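Local coordinates for protein transglutaminase elicitor (Phytophthora sojae, PDB 3TW5) that probably catalyses isopeptide cross-linking between glutamine and lysine side chains of proteins, and is named as an elicitor of plant defence, at residues 41-45 with 121-127; 44-50 with 79-85; 1-5 with 317-321. The protein carries 1 engineered substitution. One frame throughout, in Å; residues are numbered along the deposited sequence.

How the interactions relate
Interactions 1 and 2 form one continuous cluster: their centres lie 8 Å apart, they share Thr44 and Tyr45, and the loop between strand 29-31 and helix 60-67 supplies 41-45 to interaction 1 and 44-50 to interaction 2. That irregular loop is thereby tied both to the end of helix 72-82 (interaction 2) and to the chain leaving strand 118-122 of a small sheet (interaction 1); Ile85 and Ile121 pack together where the two merge, and helix 154-167 borders both. Interaction 3, centred about 35 Å and 42 Å from their centres, on the opposite side of the chain's centre, fixes the N-terminus to strand 316-321 of the large antiparallel sheet, closing a loop that contains the other two.

Interaction 1 (41-45 with 121-127); sequences YWPTY and IPTWFGI
Segments 41-45 and 121-127 run roughly antiparallel without forming a regular ladder: Tyr41 lies opposite Ile127, Pro43 opposite Gly126 and Tyr45 opposite Ile121. Two backbone hydrogen bonds join them, Ile127 N to Tyr41 O and Thr44 N to Phe125 O, both 2.9 Å and nearly linear. Between them Trp42 takes left-handed backbone angles (36/69), which breaks any strand-like continuation. Tyr41 (chi1 p) meets the 123-126 backbone with its ring edge, and tyrosine is long enough to carry its OH to Thr123 O, to which it donates at 2.7 Å. A beta-carbon on Gly126 would fall 2.3 Å from Tyr41 CD1, so glycine leaves room for the ring. At the other end Tyr45 (chi1 p) offers a ring face to Thr123 CG2, 3.5 Å from the centroid and almost on its normal, a CH-pi contact, while Tyr45 CB packs 4.0 Å from Ile121 CG2. Thr44 (chi1 m) directs its small branched side chain toward the gap, with OG1 3.6 Å from Phe125 CB. An irregular loop is thus joined to the end of strand 118-122 and the turn leading from it into helix 128-137, without a sheet. Around them, Ile127 stands at the N-cap position of helix 128-137, Trp42 and Ile127 pack on helix 154-167, Ile121 pairs with Ser108 of strand 107-110, and Trp231 meets the Tyr41 ring edge-to-face.

Interaction 2 (44-50 with 79-85); sequences TYQDSIN and VSKKNGI
Residues 44-50 fold into two consecutive beta turns. Asp47 N bonds to Thr44 O (2.8 Å) across Tyr45 (-65/-15) and Gln46 (-105/17), a type I turn; Asn50 N then bonds to Asp47 O (2.9 Å) across Ser48 (45/-128) and Ile49 (-85/3), a type II' turn. Asp47 itself, at the junction, has left-handed angles (68/47). Opposite lies the last turn of helix 72-82, with Asn83 N bonded to Val79 O at 2.8 Å; Asn83 (-129/-19) is the first residue to leave helical angles, followed by an extended Gly84 (-99/-150). The closest CA atoms are those of Asp47 and Gly84, 3.9 Å apart, whereas those of Asn50 and Val79 stand 7.2 Å apart. Asp47, its chi1 between wells at -148°, places OD2 where it accepts from Ser80 OG at 2.6 Å and from Ile85 N at 2.7 Å. A beta-carbon on Gly84 would come 2.4 Å from Asp47 OD2, so glycine keeps the approach open. The second oxygen, Asp47 OD1, accepts from Asn50 ND2 at 2.8 Å and forms a salt bridge with Arg112, which balances a charge buried in the fold. On the flank Ile49 CG1 makes an apolar contact with Val79 CG1 at 3.8 Å, and Ser48 CB is in van der Waals contact with Val79 CG1 at 4.1 Å. Thr44 OG1 adds a weak hydrogen bond to Asn83 O at 3.5 Å. The arrangement is a type I and a type II' turn sharing Asp47, whose buried carboxylate joins the loop to the C-terminal end of helix 72-82.

Interaction 3 (1-5 with 317-321); sequences EANGN and IGGEW
The carboxylate of Glu320 folds back over the start of the chain: with chi1 and chi2 both m, its OE2 comes within 3.2 Å of Glu1 CB and 2.9 Å of Glu1 N, where it forms a salt bridge with the terminal amine. Beneath this pair the backbones run antiparallel: residues 1-3 lie along the edge of strand 316-321, while Gly4 and Asn5 lead away. Glu1 and Gly319 are a hydrogen-bonded pair, with Glu1 N donating to Gly319 O at 2.8 Å and Gly319 N to Glu1 O at 3.1 Å. Next comes Ala2 with Gly318, a non-hydrogen-bonded pair and the single beta bridge, CA atoms 4.3 Å apart. Beyond it Asn3 N donates to Ile317 O at 3.0 Å with a bent N-H...O angle of 132°. Ala2 (-56/153) and Asn3 (-100/131) are extended, and Gly318 and Gly319 are almost fully stretched. Gly318 lets residues 1-3 approach closely: Gly318 CA is 3.3 Å from Glu1 O, and a beta-carbon there would clash with that oxygen. Ala2 turns its small methyl away from the strand. Asn3 (chi1 t) directs its side chain toward it, Asn3 CB lying 3.3 Å from Ile317 O, and packs on Ala203, Tyr204 and Ile207 of helix 202-215. On its other edge strand 316-321 pairs with strand 299-310, whose Glu309 also accepts from the terminal amine. Two carboxylates and a backbone carbonyl thus gather round one amine, an environment consistent with its carrying a positive charge in this deposited fragment, so that charge as well as strand pairing holds the first residue.

Interaction 1 (41-45 with 121-127)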
loop_
_atom_site.group_PDB
_atom_site.type_symbol
_atom_site.label_atom_id
_atom_site.label_comp_id
_atom_site.label_asym_id
_atom_site.label_seq_id
_atom_site.Cartn_x
_atom_site.Cartn_y
_atom_site.Cartn_z
ATOM N N TYR A 41 -7.411 -1.748 6.326
ATOM C CA TYR A 41 -7.366 -0.342 5.958
ATOM C C TYR A 41 -8.297 0.482 6.852
ATOM O O TYR A 41 -8.612 1.632 6.539
ATOM C CB TYR A 41 -7.696 -0.160 4.470
ATOM C CG TYR A 41 -9.131 -0.461 4.086
ATOM C CD1 TYR A 41 -10.018 0.570 3.772
ATOM C CD2 TYR A 41 -9.598 -1.776 4.022
ATOM C CE1 TYR A 41 -11.341 0.303 3.409
ATOM C CE2 TYR A 41 -10.920 -2.057 3.665
ATOM C CZ TYR A 41 -11.783 -1.015 3.356
ATOM O OH TYR A 41 -13.085 -1.290 3.004
ATOM N N TRP A 42 -8.725 -0.126 7.962
ATOM C CA TRP A 42 -9.551 0.520 8.991
ATOM C C TRP A 42 -10.566 1.495 8.407
ATOM O O TRP A 42 -10.444 2.706 8.593
ATOM C CB TRP A 42 -8.662 1.192 10.043
ATOM C CG TRP A 42 -7.741 0.216 10.690
ATOM C CD1 TRP A 42 -6.412 0.045 10.430
ATOM C CD2 TRP A 42 -8.086 -0.758 11.681
ATOM N NE1 TRP A 42 -5.903 -0.965 11.210
ATOM C CE2 TRP A 42 -6.909 -1.476 11.987
ATOM C CE3 TRP A 42 -9.275 -1.089 12.347
ATOM C CZ2 TRP A 42 -6.885 -2.510 12.931
ATOM C CZ3 TRP A 42 -9.250 -2.114 13.286
ATOM C CH2 TRP A 42 -8.060 -2.812 13.569
ATOM N N PRO A 43 -11.579 0.961 7.703
ATOM C CA PRO A 43 -12.488 1.757 6.884
ATOM C C PRO A 43 -13.185 2.870 7.657
ATOM O O PRO A 43 -13.468 2.726 8.850
ATOM C CB PRO A 43 -13.517 0.734 6.394
ATOM C CG PRO A 43 -12.883 -0.581 6.584
ATOM C CD PRO A 43 -12.009 -0.445 7.772
ATOM N N THR A 44 -13.447 3.969 6.958
ATOM C CA THR A 44 -14.138 5.126 7.514
ATOM C C THR A 44 -15.578 4.766 7.883
ATOM O O THR A 44 -16.066 5.152 8.946
ATOM C CB THR A 44 -14.113 6.308 6.510
ATOM O OG1 THR A 44 -12.758 6.599 6.149
ATOM C CG2 THR A 44 -14.749 7.556 7.098
ATOM N N TYR A 45 -16.240 4.004 7.012
ATOM C CA TYR A 45 -17.647 3.645 7.200
ATOM C C TYR A 45 -17.894 2.771 8.438
ATOM O O TYR A 45 -19.035 2.622 8.880
ATOM C CB TYR A 45 -18.219 2.992 5.932
ATOM C CG TYR A 45 -18.059 1.493 5.878
ATOM C CD1 TYR A 45 -19.091 0.648 6.298
ATOM C CD2 TYR A 45 -16.883 0.915 5.413
ATOM C CE1 TYR A 45 -18.950 -0.733 6.257
ATOM C CE2 TYR A 45 -16.732 -0.467 5.363
ATOM C CZ TYR A 45 -17.768 -1.282 5.790
ATOM O OH TYR A 45 -17.622 -2.646 5.746
ATOM N N ILE A 121 -21.642 6.626 3.739
ATOM C CA ILE A 121 -20.209 6.689 3.452
ATOM C C ILE A 121 -19.791 5.547 2.517
ATOM O O ILE A 121 -20.176 4.397 2.743
ATOM C CB ILE A 121 -19.377 6.640 4.766
ATOM C CG1 ILE A 121 -19.794 7.779 5.706
ATOM C CG2 ILE A 121 -17.879 6.703 4.476
ATOM C CD1 ILE A 121 -19.367 7.603 7.150
ATOM N N PRO A 122 -19.022 5.864 1.451
ATOM C CA PRO A 122 -18.416 4.837 0.599
ATOM C C PRO A 122 -17.533 3.892 1.409
ATOM O O PRO A 122 -16.779 4.338 2.279
ATOM C CB PRO A 122 -17.566 5.650 -0.380
ATOM C CG PRO A 122 -18.260 6.955 -0.469
ATOM C CD PRO A 122 -18.803 7.219 0.906
ATOM N N THR A 123 -17.633 2.598 1.118
ATOM C CA THR A 123 -16.979 1.564 1.925
ATOM C C THR A 123 -15.477 1.417 1.670
ATOM O O THR A 123 -14.780 0.742 2.428
ATOM C CB THR A 123 -17.666 0.189 1.755
ATOM O OG1 THR A 123 -17.866 -0.082 0.363
ATOM C CG2 THR A 123 -19.009 0.170 2.469
ATOM N N TRP A 124 -14.983 2.051 0.611
ATOM C CA TRP A 124 -13.565 1.970 0.271
ATOM C C TRP A 124 -12.710 3.028 0.976
ATOM O O TRP A 124 -11.490 2.873 1.084
ATOM C CB TRP A 124 -13.363 2.005 -1.246
ATOM C CG TRP A 124 -13.658 3.325 -1.892
ATOM C CD1 TRP A 124 -14.867 3.765 -2.348
ATOM C CD2 TRP A 124 -12.716 4.369 -2.174
ATOM N NE1 TRP A 124 -14.740 5.021 -2.890
ATOM C CE2 TRP A 124 -13.430 5.417 -2.798
ATOM C CE3 TRP A 124 -11.337 4.523 -1.956
ATOM C CZ2 TRP A 124 -12.812 6.607 -3.209
ATOM C CZ3 TRP A 124 -10.722 5.707 -2.364
ATOM C CH2 TRP A 124 -11.462 6.734 -2.983
ATOM N N PHE A 125 -13.357 4.096 1.447
ATOM C CA PHE A 125 -12.710 5.145 2.242
ATOM C C PHE A 125 -11.989 4.521 3.430
ATOM O O PHE A 125 -12.590 3.767 4.197
ATOM C CB PHE A 125 -13.756 6.139 2.758
ATOM C CG PHE A 125 -14.202 7.163 1.747
ATOM C CD1 PHE A 125 -14.841 8.324 2.171
ATOM C CD2 PHE A 125 -13.989 6.983 0.380
ATOM C CE1 PHE A 125 -15.266 9.285 1.256
ATOM C CE2 PHE A 125 -14.408 7.942 -0.542
ATOM C CZ PHE A 125 -15.046 9.094 -0.103
ATOM N N GLY A 126 -10.703 4.828 3.575
ATOM C CA GLY A 126 -9.905 4.275 4.664
ATOM C C GLY A 126 -8.496 4.829 4.749
ATOM O O GLY A 126 -8.209 5.917 4.246
ATOM N N ILE A 127 -7.617 4.071 5.396
ATOM C CA ILE A 127 -6.236 4.492 5.614
ATOM C C ILE A 127 -5.219 3.474 5.080
ATOM O O ILE A 127 -4.217 3.171 5.737
ATOM C CB ILE A 127 -5.961 4.826 7.109
ATOM C CG1 ILE A 127 -6.366 3.661 8.019
ATOM C CG2 ILE A 127 -6.687 6.104 7.514
ATOM C CD1 ILE A 127 -5.712 3.688 9.381
#

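Interaction 2 (44-50 with 79-85)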
loop_
_atom_site.group_PDB
_atom_site.type_symbol
_atom_site.label_atom_id
_atom_site.label_comp_id
_atom_site.label_asym_id
_atom_site.label_seq_id
_atom_site.Cartn_x
_atom_site.Cartn_y
_atom_site.Cartn_z
ATOM N N THR A 44 -13.447 3.969 6.958
ATOM C CA THR A 44 -14.138 5.126 7.514
ATOM C C THR A 44 -15.578 4.766 7.883
ATOM O O THR A 44 -16.066 5.152 8.946
ATOM C CB THR A 44 -14.113 6.308 6.510
ATOM O OG1 THR A 44 -12.758 6.599 6.149
ATOM C CG2 THR A 44 -14.749 7.556 7.098
ATOM N N TYR A 45 -16.240 4.004 7.012
ATOM C CA TYR A 45 -17.647 3.645 7.200
ATOM C C TYR A 45 -17.894 2.771 8.438
ATOM O O TYR A 45 -19.035 2.622 8.880
ATOM C CB TYR A 45 -18.219 2.992 5.932
ATOM C CG TYR A 45 -18.059 1.493 5.878
ATOM C CD1 TYR A 45 -19.091 0.648 6.298
ATOM C CD2 TYR A 45 -16.883 0.915 5.413
ATOM C CE1 TYR A 45 -18.950 -0.733 6.257
ATOM C CE2 TYR A 45 -16.732 -0.467 5.363
ATOM C CZ TYR A 45 -17.768 -1.282 5.790
ATOM O OH TYR A 45 -17.622 -2.646 5.746
ATOM N N GLN A 46 -16.826 2.192 8.986
ATOM C CA GLN A 46 -16.915 1.414 10.224
ATOM C C GLN A 46 -16.343 2.170 11.425
ATOM O O GLN A 46 -16.067 1.576 12.475
ATOM C CB GLN A 46 -16.230 0.058 10.061
ATOM C CG GLN A 46 -17.077 -0.968 9.326
ATOM C CD GLN A 46 -16.395 -2.311 9.211
ATOM O OE1 GLN A 46 -15.215 -2.399 8.856
ATOM N NE2 GLN A 46 -17.134 -3.373 9.509
ATOM N N ASP A 47 -16.186 3.482 11.250
ATOM C CA ASP A 47 -15.670 4.396 12.275
ATOM C C ASP A 47 -14.193 4.156 12.598
ATOM O O ASP A 47 -13.805 4.093 13.765
ATOM C CB ASP A 47 -16.535 4.354 13.544
ATOM C CG ASP A 47 -16.591 5.689 14.259
ATOM O OD1 ASP A 47 -16.576 5.695 15.506
ATOM O OD2 ASP A 47 -16.654 6.733 13.578
ATOM N N SER A 48 -13.378 4.034 11.551
ATOM C CA SER A 48 -11.924 3.870 11.677
ATOM C C SER A 48 -11.522 2.859 12.756
ATOM O O SER A 48 -12.019 1.734 12.764
ATOM C CB SER A 48 -11.242 5.228 11.903
ATOM O OG SER A 48 -9.830 5.104 11.888
ATOM N N ILE A 49 -10.636 3.267 13.661
ATOM C CA ILE A 49 -10.105 2.370 14.689
ATOM C C ILE A 49 -10.995 2.285 15.930
ATOM O O ILE A 49 -10.649 1.617 16.905
ATOM C CB ILE A 49 -8.641 2.723 15.080
ATOM C CG1 ILE A 49 -8.556 4.095 15.761
ATOM C CG2 ILE A 49 -7.732 2.647 13.854
ATOM C CD1 ILE A 49 -7.335 4.267 16.648
ATOM N N ASN A 50 -12.141 2.962 15.883
ATOM C CA ASN A 50 -13.177 2.828 16.908
ATOM C C ASN A 50 -13.912 1.494 16.797
ATOM O O ASN A 50 -14.631 1.096 17.715
ATOM C CB ASN A 50 -14.198 3.968 16.810
ATOM C CG ASN A 50 -13.726 5.252 17.466
ATOM O OD1 ASN A 50 -12.696 5.294 18.134
ATOM N ND2 ASN A 50 -14.498 6.311 17.281
ATOM N N VAL A 79 -11.225 10.582 17.099
ATOM C CA VAL A 79 -10.956 9.602 16.052
ATOM C C VAL A 79 -12.030 9.675 14.967
ATOM O O VAL A 79 -11.718 9.700 13.777
ATOM C CB VAL A 79 -10.863 8.169 16.637
ATOM C CG1 VAL A 79 -10.877 7.114 15.538
ATOM C CG2 VAL A 79 -9.614 8.024 17.489
ATOM N N SER A 80 -13.291 9.738 15.387
ATOM C CA SER A 80 -14.407 9.762 14.449
ATOM C C SER A 80 -14.492 11.055 13.633
ATOM O O SER A 80 -14.868 11.026 12.461
ATOM C CB SER A 80 -15.725 9.505 15.179
ATOM O OG SER A 80 -16.771 9.278 14.252
ATOM N N LYS A 81 -14.142 12.180 14.256
ATOM C CA LYS A 81 -14.219 13.485 13.597
ATOM C C LYS A 81 -13.154 13.650 12.516
ATOM O O LYS A 81 -13.382 14.326 11.516
ATOM C CB LYS A 81 -14.116 14.620 14.619
ATOM N N LYS A 82 -11.996 13.027 12.718
ATOM C CA LYS A 82 -10.889 13.136 11.770
ATOM C C LYS A 82 -10.884 12.003 10.749
ATOM O O LYS A 82 -10.609 12.227 9.570
ATOM C CB LYS A 82 -9.542 13.174 12.502
ATOM C CG LYS A 82 -9.457 14.184 13.645
ATOM C CD LYS A 82 -9.177 15.600 13.158
ATOM C CE LYS A 82 -9.104 16.572 14.329
ATOM N NZ LYS A 82 -8.903 17.970 13.872
ATOM N N ASN A 83 -11.197 10.792 11.203
ATOM C CA ASN A 83 -11.016 9.592 10.388
ATOM C C ASN A 83 -12.229 8.671 10.282
ATOM O O ASN A 83 -12.302 7.846 9.370
ATOM C CB ASN A 83 -9.811 8.801 10.902
ATOM C CG ASN A 83 -8.508 9.551 10.729
ATOM O OD1 ASN A 83 -8.027 10.206 11.652
ATOM N ND2 ASN A 83 -7.933 9.467 9.536
ATOM N N GLY A 84 -13.174 8.815 11.209
ATOM C CA GLY A 84 -14.324 7.916 11.289
ATOM C C GLY A 84 -15.603 8.436 10.659
ATOM O O GLY A 84 -15.569 9.205 9.699
ATOM N N ILE A 85 -16.733 8.007 11.214
ATOM C CA ILE A 85 -18.058 8.345 10.690
ATOM C C ILE A 85 -18.350 9.851 10.763
ATOM O O ILE A 85 -18.885 10.428 9.814
ATOM C CB ILE A 85 -19.172 7.495 11.383
ATOM C CG1 ILE A 85 -19.079 6.036 10.917
ATOM C CG2 ILE A 85 -20.568 8.057 11.108
ATOM C CD1 ILE A 85 -19.776 5.031 11.814
#

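Interaction 3 (1-5 with 317-321)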
loop_
_atom_site.group_PDB
_atom_site.type_symbol
_atom_site.label_atom_id
_atom_site.label_comp_id
_atom_site.label_asym_id
_atom_site.label_seq_id
_atom_site.Cartn_x
_atom_site.Cartn_y
_atom_site.Cartn_z
ATOM N N GLU A 1 6.925 3.297 -26.152
ATOM C CA GLU A 1 7.044 4.762 -25.900
ATOM C C GLU A 1 8.246 5.062 -25.005
ATOM O O GLU A 1 8.513 4.331 -24.048
ATOM C CB GLU A 1 5.758 5.294 -25.260
ATOM C CG GLU A 1 5.598 6.808 -25.299
ATOM C CD GLU A 1 4.356 7.282 -24.565
ATOM O OE1 GLU A 1 3.925 6.605 -23.606
ATOM O OE2 GLU A 1 3.811 8.341 -24.942
ATOM N N ALA A 2 8.949 6.150 -25.325
ATOM C CA ALA A 2 10.170 6.573 -24.622
ATOM C C ALA A 2 10.010 6.766 -23.103
ATOM O O ALA A 2 8.922 7.078 -22.606
ATOM C CB ALA A 2 10.742 7.840 -25.271
ATOM N N ASN A 3 11.118 6.581 -22.386
ATOM C CA ASN A 3 11.148 6.592 -20.925
ATOM C C ASN A 3 11.642 7.926 -20.352
ATOM O O ASN A 3 12.682 8.445 -20.772
ATOM C CB ASN A 3 12.033 5.438 -20.431
ATOM C CG ASN A 3 11.990 5.258 -18.923
ATOM O OD1 ASN A 3 10.942 5.410 -18.292
ATOM N ND2 ASN A 3 13.134 4.915 -18.341
ATOM N N GLY A 4 10.892 8.465 -19.389
ATOM C CA GLY A 4 11.239 9.730 -18.727
ATOM C C GLY A 4 12.155 9.576 -17.518
ATOM O O GLY A 4 11.800 8.922 -16.529
ATOM N N ASN A 5 13.330 10.200 -17.594
ATOM C CA ASN A 5 14.335 10.103 -16.531
ATOM C C ASN A 5 14.024 10.917 -15.262
ATOM O O ASN A 5 14.839 10.966 -14.338
ATOM C CB ASN A 5 15.740 10.436 -17.074
ATOM C CG ASN A 5 15.851 11.861 -17.628
ATOM O OD1 ASN A 5 14.902 12.649 -17.583
ATOM N ND2 ASN A 5 17.025 12.190 -18.154
ATOM N N ILE A 317 15.161 1.696 -22.868
ATOM C CA ILE A 317 14.913 3.096 -23.222
ATOM C C ILE A 317 13.421 3.426 -23.301
ATOM O O ILE A 317 13.041 4.585 -23.488
ATOM C CB ILE A 317 15.598 3.486 -24.553
ATOM C CG1 ILE A 317 15.115 2.591 -25.700
ATOM C CG2 ILE A 317 17.114 3.438 -24.408
ATOM C CD1 ILE A 317 15.273 3.213 -27.070
ATOM N N GLY A 318 12.584 2.402 -23.159
ATOM C CA GLY A 318 11.142 2.568 -23.275
ATOM C C GLY A 318 10.375 1.268 -23.183
ATOM O O GLY A 318 10.950 0.214 -22.916
ATOM N N GLY A 319 9.066 1.349 -23.401
ATOM C CA GLY A 319 8.194 0.191 -23.279
ATOM C C GLY A 319 6.767 0.459 -23.707
ATOM O O GLY A 319 6.388 1.609 -23.951
ATOM N N GLU A 320 5.984 -0.614 -23.805
ATOM C CA GLU A 320 4.559 -0.545 -24.131
ATOM C C GLU A 320 3.810 -1.668 -23.421
ATOM O O GLU A 320 4.274 -2.805 -23.407
ATOM C CB GLU A 320 4.337 -0.668 -25.643
ATOM C CG GLU A 320 4.667 0.581 -26.464
ATOM C CD GLU A 320 3.690 1.731 -26.246
ATOM O OE1 GLU A 320 2.542 1.483 -25.817
ATOM O OE2 GLU A 320 4.074 2.888 -26.516
ATOM N N TRP A 321 2.658 -1.348 -22.833
ATOM C CA TRP A 321 1.808 -2.359 -22.202
ATOM C C TRP A 321 1.065 -3.182 -23.257
ATOM O O TRP A 321 0.614 -2.643 -24.268
ATOM C CB TRP A 321 0.788 -1.707 -21.266
ATOM C CG TRP A 321 1.363 -0.952 -20.101
ATOM C CD1 TRP A 321 1.415 0.402 -19.952
ATOM C CD2 TRP A 321 1.942 -1.508 -18.913
ATOM N NE1 TRP A 321 1.992 0.727 -18.751
ATOM C CE2 TRP A 321 2.329 -0.426 -18.094
ATOM C CE3 TRP A 321 2.177 -2.814 -18.465
ATOM C CZ2 TRP A 321 2.939 -0.609 -16.849
ATOM C CZ3 TRP A 321 2.785 -2.995 -17.225
ATOM C CH2 TRP A 321 3.158 -1.898 -16.434
#